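Antigen TpF1 (Treponema pallidum, PDB 2FJC) is a ferritin-like iron-binding protein of the Dps family that probably oxidises iron, and it may also have a structural role in the outer membrane. Local coordinates at residues R9-A12 / A13-Q17; L18-H21 / V22-G26; A66-L69 / L70-A74; A76-M80 / A81-A85; T120-L123 / A124-G128. All coordinates share one frame; numbering follows the deposited sequence.

Contact 1: R9-A12 / A13-Q17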
loop_
_atom_site.group_PDB
_atom_site.type_symbol
_atom_site.label_atom_id
_atom_site.label_comp_id
_atom_site.label_asym_id
_atom_site.label_seq_id
_atom_site.Cartn_x
_atom_site.Cartn_y
_atom_site.Cartn_z
ATOM N N ARG B 9 -46.982 10.584 6.905
ATOM C CA ARG B 9 -47.290 10.388 5.504
ATOM C C ARG B 9 -46.018 10.458 4.686
ATOM O O ARG B 9 -45.903 9.822 3.634
ATOM C CB ARG B 9 -48.244 11.479 5.030
ATOM C CG ARG B 9 -48.284 11.692 3.526
ATOM C CD ARG B 9 -49.234 12.827 3.207
ATOM N NE ARG B 9 -50.449 12.708 4.015
ATOM C CZ ARG B 9 -51.463 13.566 3.987
ATOM N NH1 ARG B 9 -51.416 14.622 3.181
ATOM N NH2 ARG B 9 -52.519 13.375 4.779
ATOM N N ALA B 10 -45.047 11.218 5.172
ATOM C CA ALA B 10 -43.839 11.344 4.394
ATOM C C ALA B 10 -42.904 10.172 4.592
ATOM O O ALA B 10 -42.432 9.591 3.618
ATOM C CB ALA B 10 -43.129 12.650 4.715
ATOM N N ILE B 11 -42.641 9.813 5.846
ATOM C CA ILE B 11 -41.727 8.711 6.101
ATOM C C ILE B 11 -42.293 7.411 5.542
ATOM O O ILE B 11 -41.552 6.570 5.038
ATOM C CB ILE B 11 -41.385 8.528 7.612
ATOM C CG1 ILE B 11 -42.445 7.684 8.300
ATOM C CG2 ILE B 11 -41.198 9.866 8.287
ATOM C CD1 ILE B 11 -42.089 6.217 8.315
ATOM N N ALA B 12 -43.610 7.256 5.609
ATOM C CA ALA B 12 -44.254 6.057 5.087
ATOM C C ALA B 12 -44.113 5.997 3.576
ATOM O O ALA B 12 -43.853 4.940 3.001
ATOM C CB ALA B 12 -45.726 6.048 5.441
ATOM N N ALA B 13 -44.312 7.137 2.929
ATOM C CA ALA B 13 -44.199 7.198 1.478
ATOM C C ALA B 13 -42.754 6.926 1.045
ATOM O O ALA B 13 -42.508 6.221 0.068
ATOM C CB ALA B 13 -44.645 8.553 0.973
ATOM N N ILE B 14 -41.801 7.490 1.779
ATOM C CA ILE B 14 -40.394 7.283 1.476
ATOM C C ILE B 14 -40.017 5.813 1.669
ATOM O O ILE B 14 -39.327 5.236 0.828
ATOM C CB ILE B 14 -39.505 8.182 2.359
ATOM C CG1 ILE B 14 -39.618 9.630 1.882
ATOM C CG2 ILE B 14 -38.068 7.728 2.303
ATOM C CD1 ILE B 14 -38.994 10.644 2.809
ATOM N N CYS B 15 -40.473 5.205 2.764
ATOM C CA CYS B 15 -40.178 3.800 3.023
ATOM C C CYS B 15 -40.726 2.908 1.921
ATOM O O CYS B 15 -40.101 1.920 1.544
ATOM C CB CYS B 15 -40.777 3.352 4.354
ATOM S SG CYS B 15 -39.885 3.956 5.778
ATOM N N GLU B 16 -41.901 3.255 1.408
ATOM C CA GLU B 16 -42.512 2.464 0.349
ATOM C C GLU B 16 -41.625 2.533 -0.900
ATOM O O GLU B 16 -41.422 1.541 -1.586
ATOM C CB GLU B 16 -43.921 2.981 0.040
ATOM C CG GLU B 16 -44.851 1.918 -0.544
ATOM C CD GLU B 16 -44.762 0.581 0.207
ATOM O OE1 GLU B 16 -44.880 0.583 1.452
ATOM O OE2 GLU B 16 -44.571 -0.474 -0.449
ATOM N N GLN B 17 -41.098 3.715 -1.183
ATOM C CA GLN B 17 -40.216 3.909 -2.323
ATOM C C GLN B 17 -38.940 3.104 -2.110
ATOM O O GLN B 17 -38.496 2.372 -3.002
ATOM C CB GLN B 17 -39.870 5.392 -2.471
ATOM C CG GLN B 17 -40.944 6.229 -3.156
ATOM C CD GLN B 17 -41.090 5.868 -4.625
ATOM O OE1 GLN B 17 -40.235 6.208 -5.455
ATOM N NE2 GLN B 17 -42.165 5.155 -4.954
HETATM O O HOH W 1 -44.675 2.537 4.024
#
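A12 and A13, which follow one another in helix 8-38, bury the most surface here, with I11 next. The two alanines take part through backbone as well as CB. The CB of A13 rests 3.2 Å from R9 O, the same oxygen that accepts the A13 N-H. A12 O is held twice: E16 N donates to it at 3.0 Å, and a water donates to it at 2.7 Å. The same water gives its other proton to E16 OE1 at 3.2 Å, so it links the carbonyl of A12 to the carboxylate one turn on, along the exposed side. I11 works on another flank. With chi1 at 85°, its CG1 lies between the backbone N and the carbonyl carbon, and CD1 reaches 4.1 Å from C15 SG, the closest approach of the two side chains. I11 O meanwhile accepts from C15 N at 2.9 Å. I14 lays its CG1 3.3 Å from A10 O. Around this turn, A10 and I14 pack on S127 of helix 99-127, I11 on P6 in the N-terminal segment, and C15 against L72, just beyond the end of helix 44-71.

Contact 2: L18-H21 / V22-G26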
loop_
_atom_site.group_PDB
_atom_site.type_symbol
_atom_site.label_atom_id
_atom_site.label_comp_id
_atom_site.label_asym_id
_atom_site.label_seq_id
_atom_site.Cartn_x
_atom_site.Cartn_y
_atom_site.Cartn_z
ATOM N N LEU B 18 -38.356 3.239 -0.921
ATOM C CA LEU B 18 -37.133 2.523 -0.572
ATOM C C LEU B 18 -37.300 1.008 -0.735
ATOM O O LEU B 18 -36.432 0.342 -1.291
ATOM C CB LEU B 18 -36.721 2.871 0.857
ATOM C CG LEU B 18 -35.673 3.976 1.017
ATOM C CD1 LEU B 18 -35.824 5.061 -0.037
ATOM C CD2 LEU B 18 -35.782 4.545 2.409
ATOM N N ARG B 19 -38.420 0.475 -0.258
ATOM C CA ARG B 19 -38.699 -0.952 -0.369
ATOM C C ARG B 19 -38.672 -1.373 -1.822
ATOM O O ARG B 19 -38.158 -2.434 -2.160
ATOM C CB ARG B 19 -40.070 -1.294 0.230
ATOM C CG ARG B 19 -40.025 -1.556 1.733
ATOM C CD ARG B 19 -41.409 -1.598 2.357
ATOM N NE ARG B 19 -42.302 -2.563 1.714
ATOM C CZ ARG B 19 -42.225 -3.887 1.858
ATOM N NH1 ARG B 19 -41.283 -4.429 2.624
ATOM N NH2 ARG B 19 -43.109 -4.673 1.248
ATOM N N GLN B 20 -39.224 -0.540 -2.691
ATOM C CA GLN B 20 -39.228 -0.869 -4.096
ATOM C C GLN B 20 -37.815 -0.793 -4.673
ATOM O O GLN B 20 -37.434 -1.617 -5.500
ATOM C CB GLN B 20 -40.148 0.053 -4.886
ATOM C CG GLN B 20 -40.107 -0.295 -6.357
ATOM C CD GLN B 20 -41.113 0.456 -7.177
ATOM O OE1 GLN B 20 -41.046 1.688 -7.292
ATOM N NE2 GLN B 20 -42.063 -0.280 -7.765
ATOM N N HIS B 21 -37.041 0.197 -4.243
ATOM C CA HIS B 21 -35.673 0.329 -4.734
ATOM C C HIS B 21 -34.870 -0.926 -4.417
ATOM O O HIS B 21 -34.139 -1.433 -5.264
ATOM C CB HIS B 21 -34.981 1.537 -4.108
ATOM C CG HIS B 21 -35.635 2.838 -4.434
ATOM N ND1 HIS B 21 -36.336 3.037 -5.599
ATOM C CD2 HIS B 21 -35.647 4.020 -3.777
ATOM C CE1 HIS B 21 -36.750 4.290 -5.651
ATOM N NE2 HIS B 21 -36.344 4.908 -4.560
ATOM N N VAL B 22 -35.009 -1.421 -3.192
ATOM C CA VAL B 22 -34.298 -2.619 -2.781
ATOM C C VAL B 22 -34.668 -3.771 -3.708
ATOM O O VAL B 22 -33.802 -4.501 -4.192
ATOM C CB VAL B 22 -34.643 -2.999 -1.328
ATOM C CG1 VAL B 22 -34.060 -4.352 -0.995
ATOM C CG2 VAL B 22 -34.101 -1.941 -0.385
ATOM N N ALA B 23 -35.961 -3.918 -3.958
ATOM C CA ALA B 23 -36.451 -4.965 -4.825
ATOM C C ALA B 23 -35.891 -4.825 -6.243
ATOM O O ALA B 23 -35.414 -5.796 -6.822
ATOM C CB ALA B 23 -37.968 -4.943 -4.855
ATOM N N ASP B 24 -35.940 -3.619 -6.797
ATOM C CA ASP B 24 -35.440 -3.392 -8.143
ATOM C C ASP B 24 -33.941 -3.622 -8.223
ATOM O O ASP B 24 -33.458 -4.224 -9.181
ATOM C CB ASP B 24 -35.777 -1.971 -8.623
ATOM C CG ASP B 24 -37.265 -1.785 -8.937
ATOM O OD1 ASP B 24 -37.970 -2.789 -9.173
ATOM O OD2 ASP B 24 -37.735 -0.632 -8.969
ATOM N N LEU B 25 -33.206 -3.141 -7.223
ATOM C CA LEU B 25 -31.761 -3.316 -7.183
ATOM C C LEU B 25 -31.443 -4.803 -7.104
ATOM O O LEU B 25 -30.542 -5.289 -7.793
ATOM C CB LEU B 25 -31.160 -2.597 -5.969
ATOM C CG LEU B 25 -30.536 -1.204 -6.142
ATOM C CD1 LEU B 25 -30.811 -0.623 -7.515
ATOM C CD2 LEU B 25 -31.075 -0.294 -5.059
ATOM N N GLY B 26 -32.191 -5.518 -6.267
ATOM C CA GLY B 26 -31.976 -6.946 -6.119
ATOM C C GLY B 26 -32.138 -7.654 -7.449
ATOM O O GLY B 26 -31.304 -8.472 -7.841
HETATM O O HOH W 2 -37.548 1.736 -7.539
#
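L25 folds back on H21 at the tight side of this helical stretch. Its CD2 sits 3.3 Å from H21 O, which also accepts the L25 N-H at 2.8 Å. V22 packs closely too, with CG2 3.4 Å from L18 O. The side carrying R19 and Q20 is looser and partly exposed. Q20 is extended, its CG anti to the backbone N (chi1 179°) and 3.5 Å from OD2 of the buried D24; its amide, 25° from the carboxylate plane, makes weak hydrogen bonds through OE1 to R116 and through NE2 to L86 O. A water lies in the imidazole plane at its edge, 2.6 Å from H21 ND1, and donates to D24 OD2 at 2.8 Å, bridging H21 ND1 and D24 OD2, which are 5.2 Å apart. H21 NE2 is hydrogen-bonded to T120 OG1. D24 OD1 is hydrogen-bonded to G88 N and S87 OG, and OD2 to Y112 OH, so both carboxylate oxygens are held. V22 faces F62 and I65 of helix 44-71, and L25 faces L113 and F117 of helix 99-127. Such hydrophobic packing on two neighbours, with buried polar groups bonded between helices, is typical of the interior of a ferritin-like four-helix bundle.

Contact 3: A66-L69 / L70-A74. With FE (Fe (III) ion), chain R.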
loop_
_atom_site.group_PDB
_atom_site.type_symbol
_atom_site.label_atom_id
_atom_site.label_comp_id
_atom_site.label_asym_id
_atom_site.label_seq_id
_atom_site.Cartn_x
_atom_site.Cartn_y
_atom_site.Cartn_z
ATOM N N ALA B 66 -31.271 -0.384 1.775
ATOM C CA ALA B 66 -31.934 -1.301 2.689
ATOM C C ALA B 66 -31.670 -0.868 4.130
ATOM O O ALA B 66 -32.553 -0.921 4.986
ATOM C CB ALA B 66 -31.425 -2.708 2.479
ATOM N N GLU B 67 -30.443 -0.442 4.394
ATOM C CA GLU B 67 -30.076 -0.012 5.730
ATOM C C GLU B 67 -30.736 1.298 6.112
ATOM O O GLU B 67 -31.012 1.535 7.287
ATOM C CB GLU B 67 -28.566 0.124 5.848
ATOM C CG GLU B 67 -27.963 -0.925 6.751
ATOM C CD GLU B 67 -26.795 -1.640 6.110
ATOM O OE1 GLU B 67 -25.882 -0.952 5.599
ATOM O OE2 GLU B 67 -26.792 -2.887 6.123
ATOM N N ARG B 68 -30.976 2.156 5.126
ATOM C CA ARG B 68 -31.624 3.421 5.408
ATOM C C ARG B 68 -33.052 3.105 5.829
ATOM O O ARG B 68 -33.603 3.710 6.748
ATOM C CB ARG B 68 -31.623 4.316 4.169
ATOM C CG ARG B 68 -32.313 5.657 4.382
ATOM C CD ARG B 68 -31.818 6.323 5.653
ATOM N NE ARG B 68 -32.496 7.590 5.915
ATOM C CZ ARG B 68 -32.455 8.219 7.085
ATOM N NH1 ARG B 68 -31.768 7.691 8.094
ATOM N NH2 ARG B 68 -33.107 9.361 7.253
ATOM N N LEU B 69 -33.634 2.132 5.146
ATOM C CA LEU B 69 -34.980 1.686 5.429
ATOM C C LEU B 69 -35.038 1.192 6.879
ATOM O O LEU B 69 -35.981 1.484 7.617
ATOM C CB LEU B 69 -35.333 0.566 4.463
ATOM C CG LEU B 69 -36.771 0.117 4.285
ATOM C CD1 LEU B 69 -37.675 1.300 4.019
ATOM C CD2 LEU B 69 -36.808 -0.854 3.110
ATOM N N LEU B 70 -34.021 0.446 7.286
ATOM C CA LEU B 70 -33.966 -0.067 8.648
ATOM C C LEU B 70 -33.900 1.089 9.643
ATOM O O LEU B 70 -34.558 1.072 10.679
ATOM C CB LEU B 70 -32.740 -0.970 8.830
ATOM C CG LEU B 70 -32.752 -2.255 8.007
ATOM C CD1 LEU B 70 -31.436 -2.997 8.150
ATOM C CD2 LEU B 70 -33.917 -3.111 8.473
ATOM N N GLN B 71 -33.096 2.094 9.317
ATOM C CA GLN B 71 -32.947 3.255 10.168
ATOM C C GLN B 71 -34.259 3.994 10.328
ATOM O O GLN B 71 -34.533 4.545 11.391
ATOM C CB GLN B 71 -31.900 4.201 9.587
ATOM C CG GLN B 71 -30.524 3.616 9.567
ATOM C CD GLN B 71 -29.597 4.385 8.686
ATOM O OE1 GLN B 71 -28.605 3.844 8.210
ATOM N NE2 GLN B 71 -29.904 5.654 8.458
ATOM N N LEU B 72 -35.069 4.006 9.274
ATOM C CA LEU B 72 -36.345 4.699 9.313
ATOM C C LEU B 72 -37.392 3.917 10.084
ATOM O O LEU B 72 -38.557 4.304 10.125
ATOM C CB LEU B 72 -36.836 4.993 7.897
ATOM C CG LEU B 72 -36.041 6.079 7.160
ATOM C CD1 LEU B 72 -36.557 6.253 5.736
ATOM C CD2 LEU B 72 -36.149 7.381 7.924
ATOM N N GLY B 73 -36.970 2.814 10.699
ATOM C CA GLY B 73 -37.884 2.013 11.494
ATOM C C GLY B 73 -38.631 0.913 10.764
ATOM O O GLY B 73 -39.453 0.221 11.362
ATOM N N ALA B 74 -38.365 0.751 9.473
ATOM C CA ALA B 74 -39.033 -0.289 8.697
ATOM C C ALA B 74 -38.136 -1.514 8.572
ATOM O O ALA B 74 -36.978 -1.501 8.999
ATOM C CB ALA B 74 -39.390 0.233 7.311
HETATM FE FE FE R . -24.683 -3.839 5.328
#
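R68 starts with CG anti to the backbone N (chi1 179°) and then bends at chi2 (49°), which carries its guanidinium along the helix to L72. There L72 CD2 lies over one face of the guanidinium, off toward its rim and 3.7 Å from R68 NH2. The polar end is held from elsewhere: R68 NE is hydrogen-bonded to T132 OG1, and NH2 forms a salt bridge with D129, so two polar partners limit its rotation while the L72 methyl covers part of one face. L69, its CG also anti to the backbone N, places CD1 3.9 Å from A74 CB. The backbone between them closes helix 44-71 in a Schellman motif. A74 N donates to L69 O at 3.1 Å, and G73 N donates to L70 O at 3.0 Å, with G73 at positive phi as the C-prime residue. L72 N is bonded to R68 O at 2.9 Å and more weakly to L69 O. From another side of the helix E67 reaches outward, and its OE2 binds the iron(III) ion at 2.4 Å. D63 supplies a second ligand, and H36 of a neighbouring subunit the third; W37 of that subunit packs on A66, E67 and L70. Carboxylate oxygens from one chain and an imidazole nitrogen from another thus share one metal, a chemistry consistent with the intersubunit ferroxidase centres of Dps proteins.

Contact 4: A76-M80 / A81-A85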
loop_
_atom_site.group_PDB
_atom_site.type_symbol
_atom_site.label_atom_id
_atom_site.label_comp_id
_atom_site.label_asym_id
_atom_site.label_seq_id
_atom_site.Cartn_x
_atom_site.Cartn_y
_atom_site.Cartn_z
ATOM N N ALA B 76 -36.551 -4.334 5.857
ATOM C CA ALA B 76 -36.289 -4.412 4.432
ATOM C C ALA B 76 -36.760 -5.708 3.801
ATOM O O ALA B 76 -36.716 -6.774 4.426
ATOM C CB ALA B 76 -34.796 -4.220 4.170
ATOM N N PRO B 77 -37.259 -5.626 2.561
ATOM C CA PRO B 77 -37.714 -6.840 1.883
ATOM C C PRO B 77 -36.443 -7.669 1.730
ATOM O O PRO B 77 -35.419 -7.162 1.279
ATOM C CB PRO B 77 -38.262 -6.316 0.557
ATOM C CG PRO B 77 -37.500 -5.050 0.333
ATOM C CD PRO B 77 -37.448 -4.440 1.711
ATOM N N ALA B 78 -36.492 -8.932 2.134
ATOM C CA ALA B 78 -35.297 -9.757 2.075
ATOM C C ALA B 78 -35.506 -11.175 1.574
ATOM O O ALA B 78 -35.162 -12.136 2.256
ATOM C CB ALA B 78 -34.643 -9.777 3.445
ATOM N N SER B 79 -36.074 -11.295 0.381
ATOM C CA SER B 79 -36.301 -12.594 -0.239
ATOM C C SER B 79 -36.592 -12.347 -1.700
ATOM O O SER B 79 -37.107 -11.286 -2.070
ATOM C CB SER B 79 -37.470 -13.330 0.428
ATOM O OG SER B 79 -38.708 -12.721 0.125
ATOM N N MET B 80 -36.240 -13.304 -2.537
ATOM C CA MET B 80 -36.492 -13.161 -3.961
ATOM C C MET B 80 -37.995 -13.116 -4.219
ATOM O O MET B 80 -38.461 -12.414 -5.127
ATOM C CB MET B 80 -35.841 -14.315 -4.714
ATOM C CG MET B 80 -34.335 -14.281 -4.628
ATOM S SD MET B 80 -33.595 -15.591 -5.562
ATOM C CE MET B 80 -31.858 -15.256 -5.378
ATOM N N ALA B 81 -38.753 -13.855 -3.414
ATOM C CA ALA B 81 -40.205 -13.860 -3.565
ATOM C C ALA B 81 -40.744 -12.427 -3.433
ATOM O O ALA B 81 -41.528 -11.977 -4.263
ATOM C CB ALA B 81 -40.850 -14.771 -2.517
ATOM N N GLU B 82 -40.310 -11.712 -2.398
ATOM C CA GLU B 82 -40.758 -10.338 -2.195
ATOM C C GLU B 82 -40.259 -9.433 -3.311
ATOM O O GLU B 82 -40.995 -8.579 -3.790
ATOM C CB GLU B 82 -40.252 -9.787 -0.862
ATOM C CG GLU B 82 -40.660 -10.591 0.352
ATOM C CD GLU B 82 -40.032 -10.061 1.624
ATOM O OE1 GLU B 82 -40.527 -9.044 2.164
ATOM O OE2 GLU B 82 -39.028 -10.654 2.075
ATOM N N TYR B 83 -39.006 -9.612 -3.717
ATOM C CA TYR B 83 -38.446 -8.784 -4.776
ATOM C C TYR B 83 -39.227 -8.929 -6.070
ATOM O O TYR B 83 -39.558 -7.938 -6.715
ATOM C CB TYR B 83 -36.974 -9.128 -5.012
ATOM C CG TYR B 83 -36.087 -8.840 -3.820
ATOM C CD1 TYR B 83 -36.443 -7.869 -2.870
ATOM C CD2 TYR B 83 -34.893 -9.533 -3.636
ATOM C CE1 TYR B 83 -35.634 -7.606 -1.774
ATOM C CE2 TYR B 83 -34.075 -9.274 -2.539
ATOM C CZ TYR B 83 -34.450 -8.314 -1.612
ATOM O OH TYR B 83 -33.642 -8.076 -0.526
ATOM N N LEU B 84 -39.528 -10.164 -6.450
ATOM C CA LEU B 84 -40.287 -10.395 -7.674
ATOM C C LEU B 84 -41.674 -9.780 -7.566
ATOM O O LEU B 84 -42.257 -9.373 -8.572
ATOM C CB LEU B 84 -40.409 -11.892 -7.965
ATOM C CG LEU B 84 -39.111 -12.555 -8.431
ATOM C CD1 LEU B 84 -39.349 -14.026 -8.711
ATOM C CD2 LEU B 84 -38.602 -11.852 -9.676
ATOM N N ALA B 85 -42.190 -9.697 -6.346
ATOM C CA ALA B 85 -43.507 -9.118 -6.127
ATOM C C ALA B 85 -43.501 -7.585 -6.145
ATOM O O ALA B 85 -44.494 -6.964 -6.517
ATOM C CB ALA B 85 -44.071 -9.613 -4.799
#
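A81 lies in the first turn of helix 80-86, its CB about 4.0 Å from OG of the N-cap residue S79, an atom whose modelled position is less certain. This short helix in the long connection between helices 44-71 and 99-127 is a Dps feature, and here it faces a neighbouring subunit, whose E91 accepts from the M80 and A81 N-H groups. E82 comes next. Its CG lies anti to the carbonyl carbon (chi1 -57°) and the chain beyond is extended, which sends the carboxylate back along the incoming loop. A78 N donates to E82 OE2 at 3.1 Å, arriving 54° above the carboxylate plane. S79 OG also bonds to this oxygen and takes the E82 N-H as the cap, with the same reservation about its place. E82 OE1 makes a salt bridge to K95 of the neighbouring subunit. Y83 then closes the loop onto the helix. Its N donates to S79 O at 3.0 Å, and that oxygen also sits 3.1 Å above one face of the Y83 ring, off toward the rim. At the far end of the ring, Y83 OH donates to P77 O at 2.7 Å. The proline crosses the tyrosine at about a right angle, with P77 CB 3.7 Å from Y83 CE1. Last, L84 N gives an almost straight bond to M80 O, 2.8 Å long, and L84 CG lies 3.4 Å from the same M80 O.

Contact 5: T120-L123 / A124-G128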
loop_
_atom_site.group_PDB
_atom_site.type_symbol
_atom_site.label_atom_id
_atom_site.label_comp_id
_atom_site.label_asym_id
_atom_site.label_seq_id
_atom_site.Cartn_x
_atom_site.Cartn_y
_atom_site.Cartn_z
ATOM N N THR B 120 -38.071 9.684 -5.220
ATOM C CA THR B 120 -37.741 9.532 -3.821
ATOM C C THR B 120 -36.935 10.729 -3.329
ATOM O O THR B 120 -37.171 11.230 -2.233
ATOM C CB THR B 120 -36.940 8.258 -3.589
ATOM O OG1 THR B 120 -37.681 7.142 -4.089
ATOM C CG2 THR B 120 -36.685 8.057 -2.105
ATOM N N GLN B 121 -35.995 11.204 -4.139
ATOM C CA GLN B 121 -35.205 12.333 -3.706
ATOM C C GLN B 121 -36.096 13.549 -3.531
ATOM O O GLN B 121 -35.899 14.314 -2.590
ATOM C CB GLN B 121 -34.008 12.578 -4.650
ATOM C CG GLN B 121 -34.005 13.779 -5.562
ATOM C CD GLN B 121 -34.018 15.123 -4.864
ATOM O OE1 GLN B 121 -33.235 15.393 -3.954
ATOM N NE2 GLN B 121 -34.913 15.987 -5.314
ATOM N N VAL B 122 -37.098 13.710 -4.394
ATOM C CA VAL B 122 -38.023 14.832 -4.278
ATOM C C VAL B 122 -38.814 14.700 -2.978
ATOM O O VAL B 122 -38.964 15.671 -2.243
ATOM C CB VAL B 122 -39.002 14.898 -5.489
ATOM C CG1 VAL B 122 -40.155 15.852 -5.207
ATOM C CG2 VAL B 122 -38.247 15.374 -6.725
ATOM N N LEU B 123 -39.305 13.499 -2.687
ATOM C CA LEU B 123 -40.058 13.263 -1.461
ATOM C C LEU B 123 -39.213 13.596 -0.244
ATOM O O LEU B 123 -39.645 14.313 0.656
ATOM C CB LEU B 123 -40.493 11.804 -1.351
ATOM C CG LEU B 123 -41.697 11.354 -2.179
ATOM C CD1 LEU B 123 -41.959 9.864 -1.936
ATOM C CD2 LEU B 123 -42.923 12.174 -1.795
ATOM N N ALA B 124 -38.002 13.060 -0.224
ATOM C CA ALA B 124 -37.090 13.277 0.884
ATOM C C ALA B 124 -36.751 14.750 1.051
ATOM O O ALA B 124 -36.723 15.268 2.163
ATOM C CB ALA B 124 -35.827 12.473 0.672
ATOM N N ALA B 125 -36.505 15.423 -0.064
ATOM C CA ALA B 125 -36.160 16.837 -0.039
ATOM C C ALA B 125 -37.306 17.681 0.514
ATOM O O ALA B 125 -37.092 18.532 1.371
ATOM C CB ALA B 125 -35.786 17.309 -1.447
ATOM N N GLU B 126 -38.521 17.437 0.040
ATOM C CA GLU B 126 -39.664 18.206 0.501
ATOM C C GLU B 126 -40.038 17.926 1.953
ATOM O O GLU B 126 -40.584 18.789 2.627
ATOM C CB GLU B 126 -40.870 17.965 -0.419
ATOM C CG GLU B 126 -40.556 18.267 -1.898
ATOM C CD GLU B 126 -41.760 18.144 -2.840
ATOM O OE1 GLU B 126 -42.478 17.113 -2.787
ATOM O OE2 GLU B 126 -41.972 19.078 -3.649
ATOM N N SER B 127 -39.721 16.734 2.445
ATOM C CA SER B 127 -40.066 16.369 3.814
ATOM C C SER B 127 -38.933 16.594 4.797
ATOM O O SER B 127 -39.066 16.297 5.978
ATOM C CB SER B 127 -40.496 14.901 3.880
ATOM O OG SER B 127 -39.414 14.042 3.561
ATOM N N GLY B 128 -37.810 17.107 4.315
ATOM C CA GLY B 128 -36.695 17.353 5.206
ATOM C C GLY B 128 -35.841 16.147 5.571
ATOM O O GLY B 128 -34.969 16.241 6.439
#
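A124 N donates to T120 O over 2.8 Å, nearly straight at 171°, and A125 N reaches Q121 O at the same length. E126 N bonds V122 O at 2.9 Å. One turn on, L123 O draws two groups of S127: its N donates at 3.0 Å, and its OG lies 2.9 Å away. With chi1 at 65° the hydroxyl sits between the backbone N and the carbonyl carbon of S127, turned back to the carbonyls of the preceding turn, where A124 O is a second possible acceptor; which oxygen takes its proton is not settled. A side-chain hydroxyl folded back on a carbonyl one turn earlier is a familiar arrangement of serine in a helix. The chain leaves the last turn at G128, whose positive phi (80°) marks a Schellman motif, with a weak bond from G128 N to A125 O. Outside the backbone bonds, V122 and E126 lie side by side and point the same way, V122 CG1 3.6 Å from E126 OE1, on an exposed face. A125 CB touches Q121 O at 3.2 Å. Toward the bundle interior, T120, whose hydroxyl bonds H21, packs on L18 of helix 8-38, L123 on I14, A124 on D129 and S127 on P6. The side chains of T120 and Q121 meet I136 of helix 130-154, and Q121 also touches A130 of yet another subunit.

How the contacts relate
From the N terminus, contacts 1 and 2 are successive stretches of helix 8-38. Contact 3 ends helix 44-71, contact 4 leads from the following loop into helix 80-86, and contact 5 ends helix 99-127. Each is local, so none closes a long loop, and in sequence they run in series without nesting or crossing. In space helix 8-38 is the common element: contact 1 touches contact 3 through C15 and L72 and contact 5 through I14 and S127, while contact 2 meets contact 3 at L69, contact 4 at Y83 and contact 5 at T120. Contacts 3 and 4 join at A76 and both face the same neighbouring subunit, whereas contact 5 touches neither.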